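Local coordinates for protein thiamine-monophosphate kinase (Aquifex aeolicus, PDB 1VQV) that probably catalyses the ATP-dependent phosphorylation of thiamine monophosphate to thiamine diphosphate, the active form of vitamin B1, as a magnesium-binding homodimer, at residues D149-S160 against E260-K270. Residues are numbered along the deposited sequence; the frame is centred on the assembly and turned at random.
Sequences DSVFVSGTLGDS and EDYQLLFTHPK
Phe152 and Phe266 form an antiparallel hydrogen-bonded pair, each backbone N donating to the other's O at 3.1 Å, where strands 150-153 and 263-268 have directions 159° apart. On one face of the sheet Phe152 lays its CB over the Phe266 ring, 3.8 Å from the centroid, while its CE1 meets His268 CE1 at 3.4 Å, the two rings oblique. The flat His268 ring joins this aromatic cluster, its buried nitrogens satisfied: ND1 gives to Pro269 O and NE2 bonds to His197 NE2. On the other face, Leu265 CD1 fits against Val151 CG1 and Val153 CG1, branched side chains suited to a buried sheet. These are neighbouring strands of the mixed sheet in the C-terminal half of this PurM-like kinase. Beyond the strand, Ser154 OG accepts Leu264 N (2.9 Å, 170°) and donates to Gln263 OE1 at 2.7 Å; chi1 of 55° sets the hydroxyl between its own N and carbonyl carbon, facing both. An alanine at Gln263 would remove this acceptor and is likely to leave the serine hydroxyl less firmly oriented. Asp261, following substrate-binding Glu260, takes Gly158 N on the syn side of OD2 (3.1 Å), at the N-cap of helix 159-168, where positive phi suits glycine.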
ATOM      1  N   ASP B 149      18.848  21.148 -23.124  1.00 62.79           N
ATOM      2  CA  ASP B 149      19.087  19.816 -22.549  1.00 61.13           C
ATOM      3  C   ASP B 149      19.096  18.693 -23.578  1.00 59.61           C
ATOM      4  O   ASP B 149      18.279  18.683 -24.506  1.00 58.89           O
ATOM      5  CB  ASP B 149      18.012  19.434 -21.508  1.00 60.99           C
ATOM      6  CG  ASP B 149      18.293  19.977 -20.117  1.00 60.45           C
ATOM      7  OD1 ASP B 149      19.465  20.262 -19.793  1.00 60.40           O
ATOM      8  OD2 ASP B 149      17.327  20.096 -19.334  1.00 59.75           O
ATOM      9  N   SER B 150      20.015  17.748 -23.413  1.00 57.78           N
ATOM     10  CA  SER B 150      20.021  16.587 -24.291  1.00 58.04           C
ATOM     11  C   SER B 150      19.062  15.594 -23.612  1.00 58.05           C
ATOM     12  O   SER B 150      18.689  15.781 -22.443  1.00 56.68           O
ATOM     13  CB  SER B 150      21.420  15.983 -24.417  1.00 58.70           C
ATOM     14  OG  SER B 150      22.199  16.704 -25.364  1.00 59.77           O
ATOM     15  N   VAL B 151      18.625  14.568 -24.332  1.00 57.01           N
ATOM     16  CA  VAL B 151      17.713  13.604 -23.725  1.00 56.52           C
ATOM     17  C   VAL B 151      18.371  12.225 -23.689  1.00 55.22           C
ATOM     18  O   VAL B 151      18.726  11.669 -24.725  1.00 55.23           O
ATOM     19  CB  VAL B 151      16.357  13.550 -24.491  1.00 56.89           C
ATOM     20  CG1 VAL B 151      15.354  12.677 -23.735  1.00 55.42           C
ATOM     21  CG2 VAL B 151      15.801  14.963 -24.656  1.00 55.68           C
ATOM     22  N   PHE B 152      18.551  11.693 -22.485  1.00 54.49           N
ATOM     23  CA  PHE B 152      19.181  10.383 -22.315  1.00 54.63           C
ATOM     24  C   PHE B 152      18.232   9.334 -21.759  1.00 53.02           C
ATOM     25  O   PHE B 152      17.197   9.666 -21.171  1.00 51.78           O
ATOM     26  CB  PHE B 152      20.367  10.445 -21.339  1.00 53.25           C
ATOM     27  CG  PHE B 152      21.387  11.481 -21.672  1.00 53.42           C
ATOM     28  CD1 PHE B 152      21.173  12.820 -21.345  1.00 54.52           C
ATOM     29  CD2 PHE B 152      22.576  11.120 -22.295  1.00 53.57           C
ATOM     30  CE1 PHE B 152      22.138  13.795 -21.637  1.00 54.54           C
ATOM     31  CE2 PHE B 152      23.543  12.078 -22.593  1.00 54.53           C
ATOM     32  CZ  PHE B 152      23.325  13.421 -22.262  1.00 53.47           C
ATOM     33  N   VAL B 153      18.604   8.070 -21.964  1.00 51.62           N
ATOM     34  CA  VAL B 153      17.883   6.919 -21.429  1.00 51.19           C
ATOM     35  C   VAL B 153      18.965   5.941 -20.985  1.00 50.86           C
ATOM     36  O   VAL B 153      20.043   5.891 -21.568  1.00 51.58           O
ATOM     37  CB  VAL B 153      16.948   6.193 -22.457  1.00 51.00           C
ATOM     38  CG1 VAL B 153      15.879   7.138 -22.955  1.00 52.22           C
ATOM     39  CG2 VAL B 153      17.754   5.602 -23.612  1.00 51.63           C
ATOM     40  N   SER B 154      18.698   5.175 -19.937  1.00 50.13           N
ATOM     41  CA  SER B 154      19.678   4.205 -19.476  1.00 49.00           C
ATOM     42  C   SER B 154      19.368   2.888 -20.154  1.00 48.38           C
ATOM     43  O   SER B 154      18.281   2.712 -20.688  1.00 47.84           O
ATOM     44  CB  SER B 154      19.611   4.041 -17.956  1.00 48.52           C
ATOM     45  OG  SER B 154      18.310   3.698 -17.534  1.00 48.81           O
ATOM     46  N   GLY B 155      20.333   1.975 -20.150  1.00 49.60           N
ATOM     47  CA  GLY B 155      20.131   0.677 -20.762  1.00 49.28           C
ATOM     48  C   GLY B 155      19.611   0.743 -22.180  1.00 50.42           C
ATOM     49  O   GLY B 155      19.854   1.715 -22.901  1.00 52.71           O
ATOM     50  N   THR B 156      18.896  -0.305 -22.576  1.00 50.87           N
ATOM     51  CA  THR B 156      18.304  -0.420 -23.912  1.00 52.14           C
ATOM     52  C   THR B 156      16.781  -0.435 -23.780  1.00 52.08           C
ATOM     53  O   THR B 156      16.257  -0.511 -22.673  1.00 52.63           O
ATOM     54  CB  THR B 156      18.796  -1.720 -24.625  1.00 52.94           C
ATOM     55  OG1 THR B 156      18.429  -2.880 -23.856  1.00 53.57           O
ATOM     56  CG2 THR B 156      20.318  -1.702 -24.764  1.00 51.22           C
ATOM     57  N   LEU B 157      16.063  -0.357 -24.892  1.00 51.81           N
ATOM     58  CA  LEU B 157      14.615  -0.351 -24.800  1.00 51.96           C
ATOM     59  C   LEU B 157      13.990  -1.437 -25.645  1.00 53.43           C
ATOM     60  O   LEU B 157      14.566  -1.847 -26.658  1.00 52.46           O
ATOM     61  CB  LEU B 157      14.075   1.004 -25.238  1.00 52.00           C
ATOM     62  CG  LEU B 157      14.712   2.219 -24.561  1.00 53.45           C
ATOM     63  CD1 LEU B 157      14.376   3.439 -25.382  1.00 52.65           C
ATOM     64  CD2 LEU B 157      14.245   2.365 -23.114  1.00 52.41           C
ATOM     65  N   GLY B 158      12.814  -1.900 -25.206  1.00 53.02           N
ATOM     66  CA  GLY B 158      12.070  -2.924 -25.917  1.00 53.70           C
ATOM     67  C   GLY B 158      12.188  -4.330 -25.361  1.00 54.48           C
ATOM     68  O   GLY B 158      11.324  -5.177 -25.595  1.00 54.75           O
ATOM     69  N   ASP B 159      13.252  -4.578 -24.607  1.00 54.51           N
ATOM     70  CA  ASP B 159      13.501  -5.902 -24.033  1.00 54.99           C
ATOM     71  C   ASP B 159      12.345  -6.515 -23.250  1.00 53.96           C
ATOM     72  O   ASP B 159      11.960  -7.651 -23.508  1.00 54.44           O
ATOM     73  CB  ASP B 159      14.764  -5.853 -23.164  1.00 55.54           C
ATOM     74  CG  ASP B 159      15.991  -5.428 -23.956  1.00 56.69           C
ATOM     75  OD1 ASP B 159      16.063  -4.263 -24.386  1.00 57.97           O
ATOM     76  OD2 ASP B 159      16.879  -6.266 -24.169  1.00 58.37           O
ATOM     77  N   SER B 160      11.792  -5.772 -22.299  1.00 53.93           N
ATOM     78  CA  SER B 160      10.679  -6.270 -21.495  1.00 52.91           C
ATOM     79  C   SER B 160       9.496  -6.717 -22.382  1.00 52.51           C
ATOM     80  O   SER B 160       8.876  -7.747 -22.137  1.00 52.79           O
ATOM     81  CB  SER B 160      10.254  -5.177 -20.504  1.00 52.18           C
ATOM     82  OG  SER B 160       9.307  -5.632 -19.558  1.00 52.99           O
ATOM     83  N   GLU B 260       6.622  -0.700 -20.314  1.00 61.88           N
ATOM     84  CA  GLU B 260       7.536  -0.659 -19.179  1.00 60.27           C
ATOM     85  C   GLU B 260       8.859  -1.381 -19.391  1.00 59.23           C
ATOM     86  O   GLU B 260       8.878  -2.574 -19.670  1.00 59.47           O
ATOM     87  CB  GLU B 260       6.839  -1.221 -17.945  1.00 61.40           C
ATOM     88  CG  GLU B 260       7.744  -1.466 -16.752  1.00 64.84           C
ATOM     89  CD  GLU B 260       8.088  -0.207 -15.974  1.00 65.85           C
ATOM     90  OE1 GLU B 260       7.181   0.364 -15.331  1.00 65.56           O
ATOM     91  OE2 GLU B 260       9.268   0.210 -16.012  1.00 66.67           O
ATOM     92  N   ASP B 261       9.958  -0.638 -19.237  1.00 57.67           N
ATOM     93  CA  ASP B 261      11.314  -1.167 -19.391  1.00 55.31           C
ATOM     94  C   ASP B 261      12.166  -0.991 -18.152  1.00 53.15           C
ATOM     95  O   ASP B 261      13.264  -1.517 -18.067  1.00 54.24           O
ATOM     96  CB  ASP B 261      12.030  -0.482 -20.549  1.00 55.82           C
ATOM     97  CG  ASP B 261      11.894  -1.237 -21.839  1.00 57.89           C
ATOM     98  OD1 ASP B 261      12.320  -2.411 -21.866  1.00 58.62           O
ATOM     99  OD2 ASP B 261      11.364  -0.653 -22.814  1.00 58.60           O
ATOM    100  N   TYR B 262      11.660  -0.232 -17.199  1.00 52.51           N
ATOM    101  CA  TYR B 262      12.375   0.042 -15.961  1.00 53.01           C
ATOM    102  C   TYR B 262      13.703   0.747 -16.212  1.00 50.46           C
ATOM    103  O   TYR B 262      14.677   0.532 -15.494  1.00 49.24           O
ATOM    104  CB  TYR B 262      12.615  -1.247 -15.182  1.00 55.58           C
ATOM    105  CG  TYR B 262      11.422  -2.163 -15.152  1.00 59.44           C
ATOM    106  CD1 TYR B 262      11.392  -3.308 -15.945  1.00 61.19           C
ATOM    107  CD2 TYR B 262      10.317  -1.881 -14.345  1.00 59.66           C
ATOM    108  CE1 TYR B 262      10.294  -4.154 -15.945  1.00 62.60           C
ATOM    109  CE2 TYR B 262       9.210  -2.716 -14.333  1.00 62.10           C
ATOM    110  CZ  TYR B 262       9.204  -3.855 -15.139  1.00 63.91           C
ATOM    111  OH  TYR B 262       8.100  -4.682 -15.159  1.00 64.84           O
ATOM    112  N   GLN B 263      13.735   1.576 -17.249  1.00 49.12           N
ATOM    113  CA  GLN B 263      14.922   2.356 -17.563  1.00 49.02           C
ATOM    114  C   GLN B 263      14.593   3.822 -17.310  1.00 49.44           C
ATOM    115  O   GLN B 263      13.428   4.216 -17.279  1.00 50.26           O
ATOM    116  CB  GLN B 263      15.355   2.148 -19.017  1.00 47.92           C
ATOM    117  CG  GLN B 263      15.934   0.770 -19.318  1.00 47.00           C
ATOM    118  CD  GLN B 263      17.148   0.418 -18.461  1.00 47.82           C
ATOM    119  OE1 GLN B 263      17.483   1.119 -17.511  1.00 50.07           O
ATOM    120  NE2 GLN B 263      17.798  -0.680 -18.792  1.00 48.15           N
ATOM    121  N   LEU B 264      15.623   4.630 -17.118  1.00 49.27           N
ATOM    122  CA  LEU B 264      15.434   6.049 -16.853  1.00 49.33           C
ATOM    123  C   LEU B 264      15.388   6.918 -18.100  1.00 49.84           C
ATOM    124  O   LEU B 264      16.075   6.648 -19.080  1.00 50.72           O
ATOM    125  CB  LEU B 264      16.556   6.554 -15.959  1.00 49.57           C
ATOM    126  CG  LEU B 264      16.634   5.912 -14.585  1.00 51.18           C
ATOM    127  CD1 LEU B 264      17.922   6.304 -13.917  1.00 51.26           C
ATOM    128  CD2 LEU B 264      15.425   6.354 -13.754  1.00 53.75           C
ATOM    129  N   LEU B 265      14.562   7.959 -18.053  1.00 49.85           N
ATOM    130  CA  LEU B 265      14.454   8.927 -19.140  1.00 49.38           C
ATOM    131  C   LEU B 265      14.674  10.248 -18.419  1.00 50.37           C
ATOM    132  O   LEU B 265      13.809  10.696 -17.673  1.00 49.98           O
ATOM    133  CB  LEU B 265      13.074   8.900 -19.779  1.00 47.78           C
ATOM    134  CG  LEU B 265      12.811   9.996 -20.810  1.00 45.48           C
ATOM    135  CD1 LEU B 265      13.781   9.892 -21.955  1.00 45.90           C
ATOM    136  CD2 LEU B 265      11.393   9.876 -21.320  1.00 45.90           C
ATOM    137  N   PHE B 266      15.845  10.850 -18.622  1.00 50.12           N
ATOM    138  CA  PHE B 266      16.203  12.087 -17.948  1.00 50.25           C
ATOM    139  C   PHE B 266      16.770  13.120 -18.899  1.00 51.25           C
ATOM    140  O   PHE B 266      17.019  12.822 -20.053  1.00 52.62           O
ATOM    141  CB  PHE B 266      17.211  11.787 -16.821  1.00 50.29           C
ATOM    142  CG  PHE B 266      18.470  11.046 -17.270  1.00 51.30           C
ATOM    143  CD1 PHE B 266      19.719  11.671 -17.241  1.00 51.36           C
ATOM    144  CD2 PHE B 266      18.416   9.717 -17.696  1.00 51.31           C
ATOM    145  CE1 PHE B 266      20.891  10.983 -17.626  1.00 51.10           C
ATOM    146  CE2 PHE B 266      19.581   9.029 -18.083  1.00 50.94           C
ATOM    147  CZ  PHE B 266      20.816   9.668 -18.045  1.00 49.20           C
ATOM    148  N   THR B 267      16.957  14.347 -18.427  1.00 52.60           N
ATOM    149  CA  THR B 267      17.519  15.389 -19.272  1.00 52.88           C
ATOM    150  C   THR B 267      18.481  16.281 -18.517  1.00 54.06           C
ATOM    151  O   THR B 267      18.297  16.564 -17.330  1.00 54.06           O
ATOM    152  CB  THR B 267      16.458  16.324 -19.879  1.00 50.84           C
ATOM    153  OG1 THR B 267      16.013  17.246 -18.881  1.00 52.34           O
ATOM    154  CG2 THR B 267      15.293  15.547 -20.410  1.00 48.43           C
ATOM    155  N   HIS B 268      19.511  16.713 -19.237  1.00 54.88           N
ATOM    156  CA  HIS B 268      20.526  17.618 -18.733  1.00 56.01           C
ATOM    157  C   HIS B 268      21.520  17.977 -19.842  1.00 56.63           C
ATOM    158  O   HIS B 268      21.542  17.338 -20.898  1.00 56.99           O
ATOM    159  CB  HIS B 268      21.231  17.028 -17.493  1.00 55.32           C
ATOM    160  CG  HIS B 268      21.980  15.750 -17.738  1.00 57.44           C
ATOM    161  ND1 HIS B 268      22.899  15.602 -18.755  1.00 57.04           N
ATOM    162  CD2 HIS B 268      22.046  14.610 -17.008  1.00 55.94           C
ATOM    163  CE1 HIS B 268      23.503  14.431 -18.634  1.00 56.71           C
ATOM    164  NE2 HIS B 268      23.005  13.813 -17.582  1.00 55.61           N
ATOM    165  N   PRO B 269      22.324  19.040 -19.639  1.00 57.31           N
ATOM    166  CA  PRO B 269      23.297  19.421 -20.675  1.00 58.32           C
ATOM    167  C   PRO B 269      24.235  18.265 -21.071  1.00 58.35           C
ATOM    168  O   PRO B 269      24.643  17.461 -20.228  1.00 56.89           O
ATOM    169  CB  PRO B 269      24.026  20.625 -20.051  1.00 56.90           C
ATOM    170  CG  PRO B 269      23.805  20.462 -18.569  1.00 57.53           C
ATOM    171  CD  PRO B 269      22.388  19.961 -18.488  1.00 56.87           C
ATOM    172  N   LYS B 270      24.563  18.190 -22.360  1.00 58.74           N
ATOM    173  CA  LYS B 270      25.412  17.119 -22.886  1.00 59.61           C
ATOM    174  C   LYS B 270      26.759  16.980 -22.194  1.00 60.13           C
ATOM    175  O   LYS B 270      27.306  15.881 -22.082  1.00 60.50           O
ATOM    176  CB  LYS B 270      25.637  17.319 -24.378  1.00 59.68           C
ATOM    177  CG  LYS B 270      26.596  16.332 -24.967  1.00 63.37           C
ATOM    178  CD  LYS B 270      26.572  16.404 -26.481  1.00 66.67           C
ATOM    179  CE  LYS B 270      27.391  15.268 -27.096  1.00 67.87           C
ATOM    180  NZ  LYS B 270      27.040  15.119 -28.531  1.00 68.67           N
TER